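Local coordinates for synaptonemal complex protein 2 (Mus musculus, PDB 5IWZ) that forms a major part of the axial and lateral elements of meiotic synaptonemal complexes, supports their assembly and is required for chromosome synapsis, at residues A[8-13]-A[31-37]; A[69-74]-A[127-132]; A[107-111]-A[154-158]; A[136-140]-A[181-186]; A[343-347]-A[383-388]. One frame throughout, in Å; residues are numbered along the deposited sequence.

Interaction 1. Residues A[8-13]-A[31-37]; sequences PDLQQL and ALLQIDI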
# COMPACT_ATOMS: atom_id res chain seq x y z
N PRO A 8 -11.84 -28.64 -15.05
CA PRO A 8 -11.79 -28.34 -13.61
C PRO A 8 -13.20 -28.18 -13.06
O PRO A 8 -14.10 -27.69 -13.75
CB PRO A 8 -11.01 -27.02 -13.54
CG PRO A 8 -10.58 -26.70 -14.98
CD PRO A 8 -11.48 -27.48 -15.88
N ASP A 9 -13.39 -28.59 -11.81
CA ASP A 9 -14.71 -28.55 -11.17
C ASP A 9 -14.65 -27.71 -9.90
O ASP A 9 -14.07 -28.14 -8.90
CB ASP A 9 -15.21 -29.95 -10.87
CG ASP A 9 -16.67 -29.97 -10.40
OD1 ASP A 9 -17.18 -31.07 -10.06
OD2 ASP A 9 -17.31 -28.89 -10.36
N LEU A 10 -15.31 -26.54 -9.92
CA LEU A 10 -15.32 -25.67 -8.74
C LEU A 10 -15.91 -26.37 -7.53
O LEU A 10 -15.46 -26.13 -6.40
CB LEU A 10 -16.10 -24.39 -9.02
CG LEU A 10 -15.34 -23.39 -9.88
CD1 LEU A 10 -16.29 -22.31 -10.34
CD2 LEU A 10 -14.18 -22.79 -9.10
N GLN A 11 -16.90 -27.24 -7.72
CA GLN A 11 -17.49 -27.97 -6.61
C GLN A 11 -16.47 -28.84 -5.88
O GLN A 11 -16.77 -29.32 -4.78
CB GLN A 11 -18.64 -28.85 -7.12
CG GLN A 11 -19.72 -28.08 -7.84
CD GLN A 11 -20.71 -29.00 -8.52
OE1 GLN A 11 -21.92 -28.89 -8.31
NE2 GLN A 11 -20.20 -29.92 -9.35
N GLN A 12 -15.29 -29.03 -6.46
CA GLN A 12 -14.22 -29.85 -5.92
C GLN A 12 -13.18 -29.03 -5.17
O GLN A 12 -12.09 -29.56 -4.90
CB GLN A 12 -13.54 -30.61 -7.06
CG GLN A 12 -14.48 -31.45 -7.86
CD GLN A 12 -14.55 -32.85 -7.32
OE1 GLN A 12 -13.85 -33.74 -7.80
NE2 GLN A 12 -15.39 -33.06 -6.31
N LEU A 13 -13.48 -27.77 -4.86
CA LEU A 13 -12.52 -26.89 -4.19
C LEU A 13 -11.86 -27.56 -3.00
O LEU A 13 -10.64 -27.51 -2.85
CB LEU A 13 -13.21 -25.59 -3.74
CG LEU A 13 -12.30 -24.59 -3.01
CD1 LEU A 13 -11.14 -24.12 -3.89
CD2 LEU A 13 -13.08 -23.36 -2.48
N ALA A 31 -6.00 -25.10 -11.64
CA ALA A 31 -6.96 -25.23 -12.72
C ALA A 31 -8.26 -24.49 -12.39
O ALA A 31 -8.87 -23.87 -13.27
CB ALA A 31 -7.23 -26.71 -13.02
N LEU A 32 -8.67 -24.53 -11.12
CA LEU A 32 -9.87 -23.79 -10.72
C LEU A 32 -9.69 -22.30 -10.95
O LEU A 32 -10.65 -21.60 -11.29
CB LEU A 32 -10.21 -24.04 -9.25
CG LEU A 32 -10.52 -25.46 -8.83
CD1 LEU A 32 -11.09 -25.41 -7.42
CD2 LEU A 32 -11.49 -26.12 -9.80
N LEU A 33 -8.48 -21.78 -10.74
CA LEU A 33 -8.24 -20.36 -10.92
C LEU A 33 -8.46 -19.91 -12.36
O LEU A 33 -8.46 -18.70 -12.61
CB LEU A 33 -6.82 -20.00 -10.47
CG LEU A 33 -6.52 -20.07 -8.97
CD1 LEU A 33 -5.08 -19.71 -8.69
CD2 LEU A 33 -7.45 -19.14 -8.19
N GLN A 34 -8.65 -20.82 -13.31
CA GLN A 34 -8.91 -20.44 -14.69
C GLN A 34 -10.39 -20.44 -15.05
O GLN A 34 -10.74 -20.13 -16.19
CB GLN A 34 -8.16 -21.37 -15.67
CG GLN A 34 -6.75 -21.78 -15.25
CD GLN A 34 -5.86 -20.61 -14.84
OE1 GLN A 34 -5.92 -19.53 -15.42
NE2 GLN A 34 -5.02 -20.84 -13.82
N ILE A 35 -11.27 -20.78 -14.10
CA ILE A 35 -12.71 -20.76 -14.29
C ILE A 35 -13.26 -19.41 -13.87
O ILE A 35 -12.79 -18.81 -12.89
CB ILE A 35 -13.40 -21.89 -13.49
CG1 ILE A 35 -12.80 -23.25 -13.80
CG2 ILE A 35 -14.89 -21.92 -13.77
CD1 ILE A 35 -13.38 -24.35 -12.93
N ASP A 36 -14.26 -18.92 -14.59
CA ASP A 36 -14.98 -17.73 -14.16
C ASP A 36 -16.10 -18.14 -13.22
O ASP A 36 -16.95 -18.96 -13.58
CB ASP A 36 -15.53 -16.95 -15.36
CG ASP A 36 -14.67 -15.75 -15.71
OD1 ASP A 36 -14.20 -15.63 -16.87
OD2 ASP A 36 -14.47 -14.90 -14.82
N ILE A 37 -16.09 -17.56 -12.02
CA ILE A 37 -17.06 -17.90 -10.99
C ILE A 37 -18.43 -17.42 -11.42
O ILE A 37 -18.61 -16.24 -11.78
CB ILE A 37 -16.66 -17.29 -9.64
CG1 ILE A 37 -15.32 -17.85 -9.15
CG2 ILE A 37 -17.76 -17.52 -8.60
CD1 ILE A 37 -15.36 -19.32 -8.85
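Leu10, Leu32 and Pro8 carry most of the 409 Å² buried where residues 8-13, leading into helix 13-23, cross the end of helix 27-32 and the turn after it. Leu10 covers the most: its CD1 lies 3.5 Å from Ile37 CD1 and 3.7 Å from Ile35 CG2, while its CD2 is 4.2 Å from Leu32 CB. Leu32 answers from the helix. Its CD2 packs against the backbone, 3.4 Å from Asp9 O and 3.8 Å from Leu10 N, and its CD1 meets Leu13 CD1 at 3.8 Å. Pro8 closes the outer border, with CB 3.8 Å from Ala31 CB and 3.6 Å from Ile35 CD1. The type I turn from Leu32 to Ile35, closed by Ile35 N to Leu32 O at 3.0 Å, brings Ile35 round to this face. Local bonds shape the other segment: Asp9 OD2 accepts from Gln11 N at 3.1 Å, an Asx turn, just ahead of Gln12 at the N-cap position. Beyond the contact, Ile35 O bonds to Arg78 of helix 66-79. No hydrogen bond links the two segments, so van der Waals packing and burial of aliphatic side chains hold the N-terminal stretch against helix 27-32 and the turn after it.

Interaction 2. Residues A[69-74]-A[127-132]; sequences VSSILI and NMIEDL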
# COMPACT_ATOMS: atom_id res chain seq x y z
N VAL A 69 1.36 -19.41 -1.55
CA VAL A 69 0.45 -18.81 -0.56
C VAL A 69 -0.54 -17.88 -1.27
O VAL A 69 -1.75 -17.92 -1.00
CB VAL A 69 1.23 -18.07 0.55
CG1 VAL A 69 0.28 -17.27 1.46
CG2 VAL A 69 2.02 -19.08 1.41
N SER A 70 -0.04 -17.04 -2.19
CA SER A 70 -0.90 -16.16 -2.98
C SER A 70 -2.01 -16.94 -3.67
O SER A 70 -3.18 -16.52 -3.65
CB SER A 70 -0.08 -15.42 -4.05
OG SER A 70 0.56 -14.26 -3.54
N SER A 71 -1.67 -18.06 -4.31
CA SER A 71 -2.68 -18.81 -5.05
C SER A 71 -3.77 -19.34 -4.12
O SER A 71 -4.96 -19.35 -4.48
CB SER A 71 -2.03 -19.95 -5.86
OG SER A 71 -1.62 -21.04 -5.03
N ILE A 72 -3.41 -19.74 -2.90
CA ILE A 72 -4.42 -20.20 -1.95
C ILE A 72 -5.32 -19.04 -1.54
O ILE A 72 -6.55 -19.16 -1.52
CB ILE A 72 -3.77 -20.86 -0.72
CG1 ILE A 72 -2.95 -22.09 -1.13
CG2 ILE A 72 -4.84 -21.26 0.25
CD1 ILE A 72 -1.80 -22.44 -0.16
N LEU A 73 -4.72 -17.90 -1.17
CA LEU A 73 -5.51 -16.76 -0.69
C LEU A 73 -6.48 -16.28 -1.75
O LEU A 73 -7.62 -15.90 -1.45
CB LEU A 73 -4.59 -15.61 -0.26
CG LEU A 73 -3.71 -15.90 0.95
CD1 LEU A 73 -2.60 -14.87 1.02
CD2 LEU A 73 -4.56 -15.85 2.22
N ILE A 74 -6.05 -16.30 -3.02
CA ILE A 74 -6.91 -15.87 -4.12
C ILE A 74 -8.07 -16.84 -4.31
O ILE A 74 -9.20 -16.42 -4.58
CB ILE A 74 -6.06 -15.70 -5.39
CG1 ILE A 74 -5.21 -14.42 -5.28
CG2 ILE A 74 -6.92 -15.68 -6.65
CD1 ILE A 74 -4.06 -14.34 -6.32
N ASN A 127 2.86 -9.08 -3.77
CA ASN A 127 1.58 -9.62 -4.22
C ASN A 127 0.93 -10.47 -3.13
O ASN A 127 -0.29 -10.45 -2.97
CB ASN A 127 1.78 -10.45 -5.49
CG ASN A 127 2.37 -9.64 -6.64
OD1 ASN A 127 2.17 -8.43 -6.74
ND2 ASN A 127 3.10 -10.32 -7.53
N MET A 128 1.74 -11.22 -2.38
CA MET A 128 1.18 -12.11 -1.36
C MET A 128 0.46 -11.32 -0.29
O MET A 128 -0.66 -11.66 0.11
CB MET A 128 2.29 -12.97 -0.74
CG MET A 128 1.76 -13.95 0.34
SD MET A 128 3.08 -14.76 1.25
CE MET A 128 3.42 -13.62 2.59
N ILE A 129 1.08 -10.23 0.18
CA ILE A 129 0.48 -9.40 1.21
C ILE A 129 -0.75 -8.67 0.67
O ILE A 129 -1.75 -8.47 1.37
CB ILE A 129 1.53 -8.41 1.75
CG1 ILE A 129 2.55 -9.15 2.62
CG2 ILE A 129 0.88 -7.26 2.50
CD1 ILE A 129 1.90 -9.96 3.73
N GLU A 130 -0.67 -8.21 -0.58
CA GLU A 130 -1.84 -7.62 -1.21
C GLU A 130 -2.98 -8.63 -1.29
O GLU A 130 -4.14 -8.30 -0.99
CB GLU A 130 -1.45 -7.11 -2.59
CG GLU A 130 -2.48 -6.28 -3.29
CD GLU A 130 -2.08 -6.01 -4.73
OE1 GLU A 130 -0.86 -6.11 -5.05
OE2 GLU A 130 -2.99 -5.70 -5.54
N ASP A 131 -2.67 -9.88 -1.68
CA ASP A 131 -3.69 -10.93 -1.70
C ASP A 131 -4.27 -11.18 -0.31
O ASP A 131 -5.47 -11.45 -0.16
CB ASP A 131 -3.10 -12.22 -2.26
CG ASP A 131 -2.71 -12.10 -3.72
OD1 ASP A 131 -3.35 -11.29 -4.44
OD2 ASP A 131 -1.76 -12.79 -4.14
N LEU A 132 -3.42 -11.13 0.72
CA LEU A 132 -3.91 -11.33 2.08
C LEU A 132 -4.89 -10.22 2.47
O LEU A 132 -5.98 -10.49 2.99
CB LEU A 132 -2.73 -11.39 3.04
CG LEU A 132 -3.04 -11.67 4.52
CD1 LEU A 132 -3.35 -13.13 4.73
CD2 LEU A 132 -1.87 -11.28 5.38
O HOH W 1 -7.22 -12.65 -2.09
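One direct hydrogen bond joins segments 69-74 and 127-132, on helices 66-79 and 123-141: Ser70 OG donates to Asp131 OD2 at 2.8 Å. The two helical segments run nearly parallel, with axes 8.9 Å apart at closest approach and a crossing angle of 19°. Small Ser70 is the point of tightest backbone approach, its CA 4.8 Å from that of Met128, and its OG comes within 3.1 Å of Met128 CA. A water adds a second polar link, donating to Asp131 O at 2.9 Å and, weakly, to Leu73 O at 3.3 Å. In the apolar group, Leu73 CD2 meets Leu132 CD1 at 3.9 Å and Val69 CG1 lies 3.8 Å from Met128 SD. Ile74 CD1 makes a van der Waals contact with the carboxylate, 3.5 Å from Asp131 OD2. Val69 also touches Leu61 of helix 49-63, and Leu132 reaches Met103 and Phe107 of helix 99-108, continuing the apolar side. Near-parallel stacking of helices from successive units, as here, is the principle of an armadillo-like solenoid. Ser70 and Asp131, both partly exposed, pair by a hydrogen bond, while the buried Val69, Leu73, Met128 and Leu132 pack; the interface combines a polar pair with apolar burial.

Interaction 3. Residues A[107-111]-A[154-158]; sequences FENSK and FIPQI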
# COMPACT_ATOMS: atom_id res chain seq x y z
N PHE A 107 -0.74 -13.59 9.00
CA PHE A 107 0.01 -12.34 8.91
C PHE A 107 1.22 -12.35 9.84
O PHE A 107 2.31 -11.92 9.46
CB PHE A 107 -0.91 -11.16 9.25
CG PHE A 107 -0.22 -9.85 9.23
CD1 PHE A 107 0.12 -9.25 8.02
CD2 PHE A 107 0.08 -9.20 10.41
CE1 PHE A 107 0.77 -8.02 8.00
CE2 PHE A 107 0.71 -7.98 10.39
CZ PHE A 107 1.06 -7.38 9.18
N GLU A 108 1.04 -12.84 11.08
CA GLU A 108 2.16 -13.00 12.00
C GLU A 108 3.22 -13.93 11.42
O GLU A 108 4.42 -13.65 11.51
CB GLU A 108 1.68 -13.55 13.34
CG GLU A 108 0.79 -12.61 14.15
CD GLU A 108 1.59 -11.57 14.92
OE1 GLU A 108 0.96 -10.76 15.64
OE2 GLU A 108 2.83 -11.58 14.81
N ASN A 109 2.80 -15.07 10.87
CA ASN A 109 3.70 -16.03 10.25
C ASN A 109 4.29 -15.53 8.93
O ASN A 109 5.13 -16.22 8.35
CB ASN A 109 2.97 -17.35 10.00
CG ASN A 109 2.62 -18.06 11.30
OD1 ASN A 109 3.22 -17.81 12.35
ND2 ASN A 109 1.63 -18.95 11.25
N SER A 110 3.86 -14.37 8.44
CA SER A 110 4.45 -13.74 7.27
C SER A 110 5.51 -12.72 7.64
O SER A 110 6.15 -12.16 6.75
CB SER A 110 3.37 -13.04 6.43
OG SER A 110 2.39 -13.96 5.99
N LYS A 111 5.71 -12.47 8.94
CA LYS A 111 6.54 -11.34 9.32
C LYS A 111 8.01 -11.60 9.02
O LYS A 111 8.73 -10.70 8.57
CB LYS A 111 6.32 -10.99 10.79
CG LYS A 111 4.93 -10.36 11.04
CD LYS A 111 4.62 -10.12 12.52
CE LYS A 111 3.63 -8.96 12.69
NZ LYS A 111 2.98 -8.96 14.03
N PHE A 154 -6.58 -5.94 13.19
CA PHE A 154 -5.61 -5.55 12.17
C PHE A 154 -5.23 -4.07 12.17
O PHE A 154 -4.13 -3.76 11.71
CB PHE A 154 -6.10 -5.94 10.77
CG PHE A 154 -5.71 -7.35 10.39
CD1 PHE A 154 -4.45 -7.61 9.89
CD2 PHE A 154 -6.59 -8.40 10.58
CE1 PHE A 154 -4.08 -8.90 9.55
CE2 PHE A 154 -6.23 -9.71 10.24
CZ PHE A 154 -4.97 -9.95 9.72
N ILE A 155 -6.05 -3.15 12.72
CA ILE A 155 -5.60 -1.77 12.88
C ILE A 155 -4.29 -1.68 13.67
O ILE A 155 -3.37 -1.00 13.21
CB ILE A 155 -6.72 -0.90 13.50
CG1 ILE A 155 -7.93 -0.82 12.57
CG2 ILE A 155 -6.20 0.49 13.82
CD1 ILE A 155 -7.62 -0.24 11.25
N PRO A 156 -4.14 -2.35 14.83
CA PRO A 156 -2.82 -2.31 15.50
C PRO A 156 -1.70 -2.97 14.70
O PRO A 156 -0.56 -2.49 14.74
CB PRO A 156 -3.07 -3.03 16.84
CG PRO A 156 -4.37 -3.71 16.70
CD PRO A 156 -5.17 -2.95 15.70
N GLN A 157 -1.99 -4.07 14.00
CA GLN A 157 -0.97 -4.74 13.20
C GLN A 157 -0.45 -3.83 12.09
O GLN A 157 0.76 -3.75 11.85
CB GLN A 157 -1.54 -6.02 12.57
CG GLN A 157 -1.94 -7.12 13.54
CD GLN A 157 -0.76 -7.91 14.05
OE1 GLN A 157 0.33 -7.87 13.47
NE2 GLN A 157 -0.95 -8.63 15.15
N ILE A 158 -1.36 -3.18 11.38
CA ILE A 158 -0.96 -2.32 10.27
C ILE A 158 -0.16 -1.12 10.76
O ILE A 158 0.87 -0.77 10.16
CB ILE A 158 -2.20 -1.91 9.45
CG1 ILE A 158 -2.82 -3.16 8.82
CG2 ILE A 158 -1.82 -0.84 8.39
CD1 ILE A 158 -4.10 -2.92 8.04
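The amide of Gln157 is held at both ends. Its NE2 donates to Glu108 OE1 at 2.9 Å with an angle of 153°, and its OE1 accepts from Lys111 NZ, also at 2.9 Å. Lys111 NZ in turn forms a salt bridge with Glu108 OE2 at 2.7 Å, so the three side chains close a ring of polar bonds. The type I turn from Glu108 to Lys111, with Lys111 N bonded to Glu108 O at 3.1 Å, brings these two charges onto one amide. Next comes Phe107, whose CE2 lies 3.1 Å from Gln157 OE1, the oxygen near the ring plane at its edge. Deeper still, the edge of Phe154 points toward the face of Phe107 in an offset edge-to-face pair, centroids 5.8 Å apart and planes at 66°; Phe154 CE1 is 3.9 Å from Phe107 CB. From helix 123-141, Leu132 touches Phe107 and Leu136 touches Phe154. The contact joins the C-terminal part of helix 99-108 and the turn after it to helix 144-163. The nearest CA atoms, of Phe107 and Gln157, are 8.8 Å apart. Long side chains therefore span the gap, and the amide, donor at one end and acceptor at the other, bonds to both members of the Glu108-Lys111 salt bridge.

Interaction 4. Residues A[136-140]-A[181-186]; sequences LMVIY and LMLDRI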
# COMPACT_ATOMS: atom_id res chain seq x y z
N LEU A 136 -8.82 -10.08 3.47
CA LEU A 136 -9.29 -9.36 4.65
C LEU A 136 -10.46 -8.43 4.31
O LEU A 136 -11.42 -8.32 5.08
CB LEU A 136 -8.15 -8.55 5.26
CG LEU A 136 -7.62 -8.76 6.69
CD1 LEU A 136 -7.19 -7.40 7.24
CD2 LEU A 136 -8.60 -9.46 7.62
N MET A 137 -10.39 -7.73 3.17
CA MET A 137 -11.48 -6.80 2.85
C MET A 137 -12.78 -7.53 2.53
O MET A 137 -13.85 -7.01 2.82
CB MET A 137 -11.10 -5.87 1.69
CG MET A 137 -10.00 -4.85 2.01
SD MET A 137 -10.22 -3.92 3.56
CE MET A 137 -11.87 -3.24 3.33
N VAL A 138 -12.70 -8.72 1.90
CA VAL A 138 -13.89 -9.53 1.65
C VAL A 138 -14.57 -9.91 2.96
O VAL A 138 -15.81 -9.90 3.07
CB VAL A 138 -13.51 -10.78 0.83
CG1 VAL A 138 -14.62 -11.84 0.89
CG2 VAL A 138 -13.20 -10.41 -0.63
N ILE A 139 -13.78 -10.26 3.98
CA ILE A 139 -14.35 -10.57 5.29
C ILE A 139 -14.93 -9.32 5.94
O ILE A 139 -15.97 -9.36 6.60
CB ILE A 139 -13.29 -11.22 6.18
CG1 ILE A 139 -12.76 -12.51 5.54
CG2 ILE A 139 -13.85 -11.47 7.58
CD1 ILE A 139 -11.39 -12.91 6.06
N TYR A 140 -14.23 -8.20 5.80
CA TYR A 140 -14.70 -6.95 6.39
C TYR A 140 -16.07 -6.59 5.84
O TYR A 140 -16.98 -6.23 6.59
CB TYR A 140 -13.67 -5.86 6.11
CG TYR A 140 -13.97 -4.45 6.58
CD1 TYR A 140 -14.79 -3.61 5.82
CD2 TYR A 140 -13.38 -3.93 7.72
CE1 TYR A 140 -15.04 -2.31 6.22
CE2 TYR A 140 -13.62 -2.63 8.13
CZ TYR A 140 -14.45 -1.83 7.37
OH TYR A 140 -14.71 -0.54 7.77
N LEU A 181 -8.95 2.61 4.06
CA LEU A 181 -10.21 2.12 3.53
C LEU A 181 -11.10 1.54 4.63
O LEU A 181 -12.31 1.80 4.67
CB LEU A 181 -9.93 1.08 2.44
CG LEU A 181 -11.09 0.37 1.75
CD1 LEU A 181 -11.75 1.31 0.77
CD2 LEU A 181 -10.56 -0.87 1.04
N MET A 182 -10.51 0.78 5.55
CA MET A 182 -11.31 0.20 6.64
C MET A 182 -11.84 1.29 7.56
O MET A 182 -13.00 1.24 8.00
CB MET A 182 -10.46 -0.79 7.43
CG MET A 182 -10.00 -1.97 6.60
SD MET A 182 -9.24 -3.33 7.52
CE MET A 182 -8.03 -2.54 8.54
N LEU A 183 -11.01 2.28 7.88
CA LEU A 183 -11.49 3.38 8.70
C LEU A 183 -12.56 4.19 7.97
O LEU A 183 -13.44 4.75 8.62
CB LEU A 183 -10.31 4.26 9.11
CG LEU A 183 -9.19 3.57 9.89
CD1 LEU A 183 -7.99 4.48 9.98
CD2 LEU A 183 -9.68 3.19 11.28
N ASP A 184 -12.51 4.21 6.63
CA ASP A 184 -13.42 5.05 5.86
C ASP A 184 -14.88 4.67 6.07
O ASP A 184 -15.75 5.54 6.20
CB ASP A 184 -13.09 4.98 4.36
CG ASP A 184 -13.90 5.97 3.54
OD1 ASP A 184 -14.08 7.11 4.03
OD2 ASP A 184 -14.35 5.63 2.42
N ARG A 185 -15.19 3.37 6.08
CA ARG A 185 -16.57 2.96 6.27
C ARG A 185 -17.06 3.27 7.68
O ARG A 185 -18.16 3.81 7.87
CB ARG A 185 -16.73 1.47 5.94
CG ARG A 185 -18.08 0.89 6.35
CD ARG A 185 -17.99 0.23 7.72
NE ARG A 185 -19.29 -0.21 8.22
CZ ARG A 185 -19.88 0.27 9.32
NH1 ARG A 185 -19.28 1.22 10.03
NH2 ARG A 185 -21.06 -0.20 9.70
N ILE A 186 -16.26 2.94 8.68
CA ILE A 186 -16.63 3.12 10.08
C ILE A 186 -16.89 4.60 10.40
O ILE A 186 -17.80 4.93 11.17
CB ILE A 186 -15.55 2.54 11.02
CG1 ILE A 186 -16.17 2.04 12.33
CG2 ILE A 186 -14.47 3.57 11.30
CD1 ILE A 186 -16.94 0.74 12.19
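Within the armadillo-repeat-like helical solenoid, helices 123-141 and 169-185 run side by side in the same direction: their segments here diverge by 10°, with axes no closer than 11.7 Å. That spacing is wide, and long side chains cross it. Met137 reaches over with CE 3.5 Å from Leu181 CD2 and SD 3.6 Å from Met182 CG. Tyr140, which buries 93 Å², extends alongside Met182, its CE2 3.7 Å from Met182 CB. Met182 SD lies 5.0 Å from the centroid of the tyrosine ring and 45° off its normal, an oblique Met-aromatic contact. Helix 144-163, intervening in sequence, also packs here, its Leu151 touching Tyr140 and its Val150 touching Met182. Arg185 CD comes within 3.4 Å of Tyr140 OH, although the arginine is poorly ordered. The sole hydrogen bond between the segments is made at the tip of the tyrosine: Tyr140 OH donates to the backbone oxygen Met182 O over a very short 2.5 Å.

Interaction 5. Residues A[343-347]-A[383-388]; sequences MYNIE and ITNVTK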
# COMPACT_ATOMS: atom_id res chain seq x y z
N MET A 343 18.66 5.67 -16.89
CA MET A 343 19.58 6.75 -16.51
C MET A 343 18.83 8.07 -16.64
O MET A 343 17.70 8.13 -17.14
CB MET A 343 20.88 6.77 -17.35
CG MET A 343 20.80 7.09 -18.82
SD MET A 343 22.45 7.08 -19.64
CE MET A 343 22.93 5.36 -19.41
N TYR A 344 19.46 9.13 -16.15
CA TYR A 344 18.88 10.46 -16.25
C TYR A 344 19.96 11.48 -16.54
O TYR A 344 21.15 11.24 -16.31
CB TYR A 344 18.12 10.84 -14.98
CG TYR A 344 18.98 11.12 -13.76
CD1 TYR A 344 19.45 12.42 -13.49
CD2 TYR A 344 19.27 10.11 -12.86
CE1 TYR A 344 20.21 12.67 -12.35
CE2 TYR A 344 20.02 10.35 -11.73
CZ TYR A 344 20.49 11.63 -11.47
OH TYR A 344 21.25 11.84 -10.33
N ASN A 345 19.53 12.64 -17.01
CA ASN A 345 20.44 13.78 -17.09
C ASN A 345 19.69 15.05 -16.74
O ASN A 345 18.45 15.10 -16.75
CB ASN A 345 21.11 13.88 -18.47
CG ASN A 345 20.17 14.35 -19.54
OD1 ASN A 345 20.03 15.55 -19.77
ND2 ASN A 345 19.55 13.40 -20.24
N ILE A 346 20.45 16.09 -16.43
CA ILE A 346 19.94 17.40 -16.05
C ILE A 346 20.68 18.44 -16.89
O ILE A 346 21.91 18.40 -16.98
CB ILE A 346 20.13 17.67 -14.54
CG1 ILE A 346 19.37 16.64 -13.72
CG2 ILE A 346 19.71 19.13 -14.16
CD1 ILE A 346 19.72 16.63 -12.24
N GLU A 347 19.93 19.34 -17.52
CA GLU A 347 20.49 20.35 -18.41
C GLU A 347 19.77 21.67 -18.15
O GLU A 347 18.58 21.68 -17.83
CB GLU A 347 20.34 19.97 -19.90
CG GLU A 347 18.96 19.43 -20.28
CD GLU A 347 18.85 18.98 -21.74
OE1 GLU A 347 18.88 19.85 -22.65
OE2 GLU A 347 18.71 17.75 -21.99
N ILE A 383 18.08 20.76 -8.39
CA ILE A 383 17.64 19.47 -8.94
C ILE A 383 18.77 18.45 -8.87
O ILE A 383 18.55 17.28 -8.53
CB ILE A 383 17.13 19.65 -10.38
CG1 ILE A 383 15.93 20.63 -10.41
CG2 ILE A 383 16.75 18.30 -11.00
CD1 ILE A 383 14.99 20.48 -9.21
N THR A 384 20.01 18.88 -9.15
CA THR A 384 21.11 17.94 -9.28
C THR A 384 21.38 17.20 -7.98
O THR A 384 21.48 15.96 -7.96
CB THR A 384 22.37 18.66 -9.77
OG1 THR A 384 22.21 19.00 -11.15
CG2 THR A 384 23.59 17.77 -9.61
N ASN A 385 21.49 17.93 -6.86
CA ASN A 385 21.89 17.25 -5.64
C ASN A 385 20.75 16.45 -5.02
O ASN A 385 21.00 15.39 -4.44
CB ASN A 385 22.46 18.25 -4.64
CG ASN A 385 23.82 18.77 -5.08
OD1 ASN A 385 24.13 19.95 -4.93
ND2 ASN A 385 24.64 17.88 -5.64
N VAL A 386 19.50 16.89 -5.16
CA VAL A 386 18.39 16.07 -4.67
C VAL A 386 18.23 14.80 -5.51
O VAL A 386 18.01 13.71 -4.98
CB VAL A 386 17.09 16.89 -4.63
CG1 VAL A 386 15.94 15.99 -4.21
CG2 VAL A 386 17.22 18.05 -3.64
N THR A 387 18.32 14.91 -6.84
CA THR A 387 18.04 13.74 -7.67
C THR A 387 19.02 12.60 -7.38
O THR A 387 18.63 11.43 -7.39
CB THR A 387 18.07 14.10 -9.16
OG1 THR A 387 17.11 15.14 -9.41
CG2 THR A 387 17.66 12.88 -10.01
N LYS A 388 20.27 12.93 -7.05
CA LYS A 388 21.25 11.87 -6.81
C LYS A 388 21.02 11.16 -5.48
O LYS A 388 21.57 10.07 -5.29
CB LYS A 388 22.67 12.43 -6.88
CG LYS A 388 23.11 13.22 -5.68
CD LYS A 388 24.15 14.28 -6.07
CE LYS A 388 25.43 13.66 -6.60
NZ LYS A 388 26.39 14.74 -7.00
O HOH W 2 22.00 14.34 -9.77
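From Met343 onward the strand alternates, and Tyr344 is the first residue directed at helix 383-390. Its ring receives Thr387 CG2 over one face, 3.6 Å from the centroid and 23° off the normal, a CH-pi contact; the nearest ring atom, CZ, is 3.4 Å from Thr387 CG2. Thr387 OG1 donates to Ile383 O at 2.7 Å, which ties the hydroxyl to the helix's own backbone while the methyl lies on the ring. Tyr344 OH lies 3.5 Å from Lys388 CA. A water 2.7 Å from Tyr344 OH donates to Thr384 O at 2.5 Å, linking strand to helix without a direct hydrogen bond. Strand 341-349 borders one antiparallel sheet of the Spt16M-like domain, whose family belongs to the PH clan; the C-terminal helix packs against both antiparallel sheets, consistent with the capping helix of PH-type folds. Asn345 bonds through its backbone to Thr356 of the adjoining strand. Ile346 then points back to the helix, burying 75 Å², with CD1 3.5 Å from Thr384 CA and 3.6 Å from Ile383 CG2.

How the interactions relate
Starting at the N terminus, interaction 1 closes a short, mostly helical loop of 17 residues and touches interaction 2, Leu33 CD2 packing 3.8 Å from Ile74 CG2. Interaction 2 spans 52 residues and crosses interaction 3, which closes a mostly helical loop of 42; Met128 CE meets Ser110 OG at 3.6 Å. Interaction 4, closing a similar loop of 40, follows interaction 2 on helix 123-141 and crosses interaction 3, with Ile155 CD1 3.6 Å from Met182 CE. Interactions 1 to 4 thus run continuously through the armadillo-repeat-like domain. Interaction 5 stands apart, its nearest atoms about 24 Å from interaction 2; it closes 35 largely strand residues, tying edge strand 341-349 to the C-terminal helix of the Spt16M-like domain.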